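Local coordinates for protein probable enoyl-CoA hydratase/isomerase (Pseudomonas aeruginosa PAO1, PDB 5WYD) that probably acts as a crotonase-family enoyl-CoA hydratase or isomerase, with a role in the biosynthesis of a diffusible signal factor, at residues A[132-142]-A[190-200]. The protein carries 1 engineered substitution. Numbering follows the deposited sequence.
Sequences DIRIAERQAQM and LVEQVVDSGEA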
loop_
_atom_site.group_PDB
_atom_site.type_symbol
_atom_site.label_atom_id
_atom_site.label_comp_id
_atom_site.label_asym_id
_atom_site.label_seq_id
_atom_site.Cartn_x
_atom_site.Cartn_y
_atom_site.Cartn_z
ATOM N N ASP A 132 -14.920 -19.564 1.577
ATOM C CA ASP A 132 -13.975 -19.704 0.472
ATOM C C ASP A 132 -14.652 -20.114 -0.832
ATOM O O ASP A 132 -14.353 -19.556 -1.892
ATOM C CB ASP A 132 -12.898 -20.730 0.802
ATOM C CG ASP A 132 -12.153 -20.389 2.038
ATOM O OD1 ASP A 132 -11.895 -19.188 2.289
ATOM O OD2 ASP A 132 -11.777 -21.333 2.738
ATOM N N ILE A 133 -15.546 -21.092 -0.795
ATOM C CA ILE A 133 -16.110 -21.641 -2.022
ATOM C C ILE A 133 -17.621 -21.621 -1.903
ATOM O O ILE A 133 -18.188 -21.853 -0.832
ATOM C CB ILE A 133 -15.611 -23.080 -2.257
ATOM C CG1 ILE A 133 -14.110 -23.135 -2.067
ATOM C CG2 ILE A 133 -15.940 -23.542 -3.676
ATOM C CD1 ILE A 133 -13.529 -24.518 -2.123
ATOM N N ARG A 134 -18.280 -21.383 -3.014
ATOM C CA ARG A 134 -19.728 -21.325 -3.017
ATOM C C ARG A 134 -20.321 -22.331 -3.990
ATOM O O ARG A 134 -19.940 -22.372 -5.164
ATOM C CB ARG A 134 -20.192 -19.912 -3.334
ATOM C CG ARG A 134 -19.880 -18.956 -2.220
ATOM C CD ARG A 134 -19.646 -17.572 -2.750
ATOM N NE ARG A 134 -18.466 -17.545 -3.582
ATOM C CZ ARG A 134 -17.240 -17.500 -3.092
ATOM N NH1 ARG A 134 -17.055 -17.474 -1.784
ATOM N NH2 ARG A 134 -16.200 -17.476 -3.905
ATOM N N ILE A 135 -21.264 -23.126 -3.492
ATOM C CA ILE A 135 -22.005 -24.105 -4.277
ATOM C C ILE A 135 -23.480 -23.739 -4.183
ATOM O O ILE A 135 -24.036 -23.704 -3.079
ATOM C CB ILE A 135 -21.778 -25.532 -3.743
ATOM C CG1 ILE A 135 -20.296 -25.869 -3.684
ATOM C CG2 ILE A 135 -22.523 -26.562 -4.584
ATOM C CD1 ILE A 135 -20.064 -27.265 -3.194
ATOM N N ALA A 136 -24.137 -23.548 -5.329
ATOM C CA ALA A 136 -25.532 -23.130 -5.288
ATOM C C ALA A 136 -26.439 -24.000 -6.151
ATOM O O ALA A 136 -26.042 -24.518 -7.203
ATOM C CB ALA A 136 -25.688 -21.667 -5.726
ATOM N N GLU A 137 -27.665 -24.169 -5.639
ATOM C CA GLU A 137 -28.797 -24.794 -6.291
ATOM C C GLU A 137 -29.317 -23.853 -7.369
ATOM O O GLU A 137 -29.265 -22.632 -7.219
ATOM C CB GLU A 137 -29.882 -25.082 -5.263
ATOM C CG GLU A 137 -29.484 -26.075 -4.186
ATOM C CD GLU A 137 -30.588 -26.293 -3.173
ATOM O OE1 GLU A 137 -30.412 -27.124 -2.258
ATOM O OE2 GLU A 137 -31.632 -25.622 -3.285
ATOM N N ARG A 138 -29.825 -24.415 -8.462
ATOM C CA ARG A 138 -30.138 -23.570 -9.604
ATOM C C ARG A 138 -31.106 -22.461 -9.239
ATOM O O ARG A 138 -31.026 -21.354 -9.786
ATOM C CB ARG A 138 -30.693 -24.428 -10.716
ATOM C CG ARG A 138 -29.920 -25.681 -10.879
ATOM C CD ARG A 138 -30.190 -26.232 -12.226
ATOM N NE ARG A 138 -31.603 -26.080 -12.538
ATOM C CZ ARG A 138 -32.541 -26.921 -12.122
ATOM N NH1 ARG A 138 -32.206 -27.967 -11.376
ATOM N NH2 ARG A 138 -33.807 -26.720 -12.452
ATOM N N GLN A 139 -32.017 -22.736 -8.314
ATOM C CA GLN A 139 -33.118 -21.819 -8.042
ATOM C C GLN A 139 -32.720 -20.594 -7.239
ATOM O O GLN A 139 -33.387 -19.557 -7.333
ATOM C CB GLN A 139 -34.227 -22.559 -7.323
ATOM C CG GLN A 139 -33.956 -22.949 -5.873
ATOM C CD GLN A 139 -33.061 -24.138 -5.775
ATOM O OE1 GLN A 139 -32.529 -24.616 -6.774
ATOM N NE2 GLN A 139 -32.938 -24.676 -4.582
ATOM N N ALA A 140 -31.701 -20.709 -6.405
ATOM C CA ALA A 140 -31.356 -19.623 -5.504
ATOM C C ALA A 140 -31.053 -18.338 -6.260
ATOM O O ALA A 140 -30.497 -18.359 -7.360
ATOM C CB ALA A 140 -30.158 -20.028 -4.645
ATOM N N GLN A 141 -31.509 -17.228 -5.685
ATOM C CA GLN A 141 -31.259 -15.889 -6.184
ATOM C C GLN A 141 -30.535 -15.107 -5.113
ATOM O O GLN A 141 -30.941 -15.110 -3.945
ATOM C CB GLN A 141 -32.533 -15.168 -6.592
ATOM C CG GLN A 141 -33.221 -15.730 -7.808
ATOM C CD GLN A 141 -34.513 -15.018 -8.078
ATOM O OE1 GLN A 141 -35.057 -14.365 -7.189
ATOM N NE2 GLN A 141 -34.995 -15.088 -9.316
ATOM N N MET A 142 -29.466 -14.441 -5.519
ATOM C CA MET A 142 -28.614 -13.694 -4.613
ATOM C C MET A 142 -28.499 -12.247 -5.040
ATOM O O MET A 142 -28.159 -11.962 -6.189
ATOM C CB MET A 142 -27.240 -14.323 -4.561
ATOM C CG MET A 142 -27.291 -15.768 -4.238
ATOM S SD MET A 142 -25.987 -16.568 -5.139
ATOM C CE MET A 142 -26.603 -16.419 -6.825
ATOM N N LEU A 190 -19.363 -15.422 -9.419
ATOM C CA LEU A 190 -19.833 -15.339 -8.043
ATOM C C LEU A 190 -19.894 -16.709 -7.385
ATOM O O LEU A 190 -19.570 -16.847 -6.207
ATOM C CB LEU A 190 -21.198 -14.675 -8.001
ATOM C CG LEU A 190 -21.883 -14.713 -6.652
ATOM C CD1 LEU A 190 -21.008 -14.132 -5.559
ATOM C CD2 LEU A 190 -23.171 -13.913 -6.783
ATOM N N VAL A 191 -20.328 -17.728 -8.120
ATOM C CA VAL A 191 -20.409 -19.085 -7.605
ATOM C C VAL A 191 -19.497 -19.969 -8.448
ATOM O O VAL A 191 -19.410 -19.800 -9.671
ATOM C CB VAL A 191 -21.856 -19.607 -7.584
ATOM C CG1 VAL A 191 -22.673 -18.795 -6.599
ATOM C CG2 VAL A 191 -22.487 -19.573 -8.961
ATOM N N GLU A 192 -18.703 -20.795 -7.764
ATOM C CA GLU A 192 -17.829 -21.747 -8.443
ATOM C C GLU A 192 -18.599 -22.881 -9.113
ATOM O O GLU A 192 -18.134 -23.428 -10.114
ATOM C CB GLU A 192 -16.774 -22.298 -7.490
ATOM C CG GLU A 192 -15.776 -21.244 -7.083
ATOM C CD GLU A 192 -16.401 -20.154 -6.273
ATOM O OE1 GLU A 192 -17.092 -20.530 -5.298
ATOM O OE2 GLU A 192 -16.273 -18.958 -6.649
ATOM N N GLN A 193 -19.681 -23.357 -8.502
ATOM C CA GLN A 193 -20.453 -24.461 -9.079
ATOM C C GLN A 193 -21.959 -24.271 -8.895
ATOM O O GLN A 193 -22.411 -23.643 -7.935
ATOM C CB GLN A 193 -20.022 -25.813 -8.475
ATOM C CG GLN A 193 -20.938 -26.968 -8.829
ATOM C CD GLN A 193 -20.534 -28.246 -8.167
ATOM O OE1 GLN A 193 -19.508 -28.302 -7.489
ATOM N NE2 GLN A 193 -21.363 -29.287 -8.317
ATOM N N VAL A 194 -22.737 -24.868 -9.813
ATOM C CA VAL A 194 -24.199 -24.874 -9.776
ATOM C C VAL A 194 -24.625 -26.321 -9.599
ATOM O O VAL A 194 -24.010 -27.235 -10.160
ATOM C CB VAL A 194 -24.872 -24.287 -11.037
ATOM C CG1 VAL A 194 -26.388 -24.537 -11.008
ATOM C CG2 VAL A 194 -24.577 -22.831 -11.163
ATOM N N VAL A 195 -25.630 -26.536 -8.762
ATOM C CA VAL A 195 -26.082 -27.885 -8.492
ATOM C C VAL A 195 -27.602 -27.978 -8.613
ATOM O O VAL A 195 -28.330 -26.983 -8.556
ATOM C CB VAL A 195 -25.584 -28.324 -7.111
ATOM C CG1 VAL A 195 -26.510 -27.799 -6.042
ATOM C CG2 VAL A 195 -25.398 -29.830 -7.057
ATOM N N ASP A 196 -28.068 -29.201 -8.808
ATOM C CA ASP A 196 -29.491 -29.463 -8.896
ATOM C C ASP A 196 -30.143 -29.214 -7.537
ATOM O O ASP A 196 -29.500 -29.328 -6.493
ATOM C CB ASP A 196 -29.689 -30.892 -9.378
ATOM C CG ASP A 196 -31.052 -31.136 -9.885
ATOM O OD1 ASP A 196 -31.811 -30.152 -9.997
ATOM O OD2 ASP A 196 -31.340 -32.310 -10.202
ATOM N N SER A 197 -31.435 -28.887 -7.545
ATOM C CA SER A 197 -32.095 -28.523 -6.293
ATOM C C SER A 197 -31.963 -29.617 -5.235
ATOM O O SER A 197 -32.162 -30.805 -5.516
ATOM C CB SER A 197 -33.570 -28.216 -6.529
ATOM O OG SER A 197 -33.746 -27.219 -7.515
ATOM N N GLY A 198 -31.599 -29.198 -4.014
ATOM C CA GLY A 198 -31.435 -30.062 -2.856
ATOM C C GLY A 198 -30.109 -30.793 -2.753
ATOM O O GLY A 198 -29.830 -31.388 -1.698
ATOM N N GLU A 199 -29.254 -30.698 -3.777
ATOM C CA GLU A 199 -27.966 -31.372 -3.816
ATOM C C GLU A 199 -26.835 -30.477 -3.318
ATOM O O GLU A 199 -25.686 -30.919 -3.293
ATOM C CB GLU A 199 -27.676 -31.870 -5.248
ATOM C CG GLU A 199 -28.633 -32.937 -5.863
ATOM C CD GLU A 199 -28.360 -33.198 -7.368
ATOM O OE1 GLU A 199 -27.373 -32.655 -7.898
ATOM O OE2 GLU A 199 -29.129 -33.931 -8.035
ATOM N N ALA A 200 -27.131 -29.232 -2.928
ATOM C CA ALA A 200 -26.075 -28.334 -2.466
ATOM C C ALA A 200 -25.412 -28.856 -1.201
ATOM O O ALA A 200 -24.182 -28.834 -1.085
ATOM C CB ALA A 200 -26.623 -26.925 -2.243
#
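Glu192 grips Arg134 at two points. Its OE1 accepts the backbone N of Arg134 at 2.7 Å, nearly along the C-O axis and almost straight (163°), probably in place of the strand carbonyl, that of Val191, which the parallel pattern would supply. The carboxylate reaches back because the side chain bends at chi2 (65°). OE2 takes NH2 of Arg134 in a 3.1 Å salt bridge, entered from above the carboxylate plane, while OE1 also lies over one face of the guanidinium, whose plane stands almost perpendicular to the carboxylate. NE of Arg134 is spent on Leu190 O (2.9 Å), and NH1 makes a weak bond to Cys131 O, so each nitrogen of this buried guanidinium has an acceptor. Trp169 of the second subunit packs on Glu192. The carbonyl of Arg134 accepts two weak bonds, from the N atoms of Glu192 and Gln193. Regular parallel pairing follows: Ala136 N donates to Gln193 O (3.1 Å) and Ala136 O accepts Val195 N (2.6 Å). Strand 193-195 thereby forms the edge of the crotonase-fold sheet within the chain, while strand 111-116 pairs with the other side of 133-137. Val195 O accepts a weak bond from Arg138 N, beyond the last paired residues. Past this point both segments turn, and the contacts become more exposed: NH1 of Arg138 meets OD1 of Asp196 at 2.6 Å in a salt bridge at the guanidinium edge, and Asp196 OD1 also accepts a weak bond from Ser197 N.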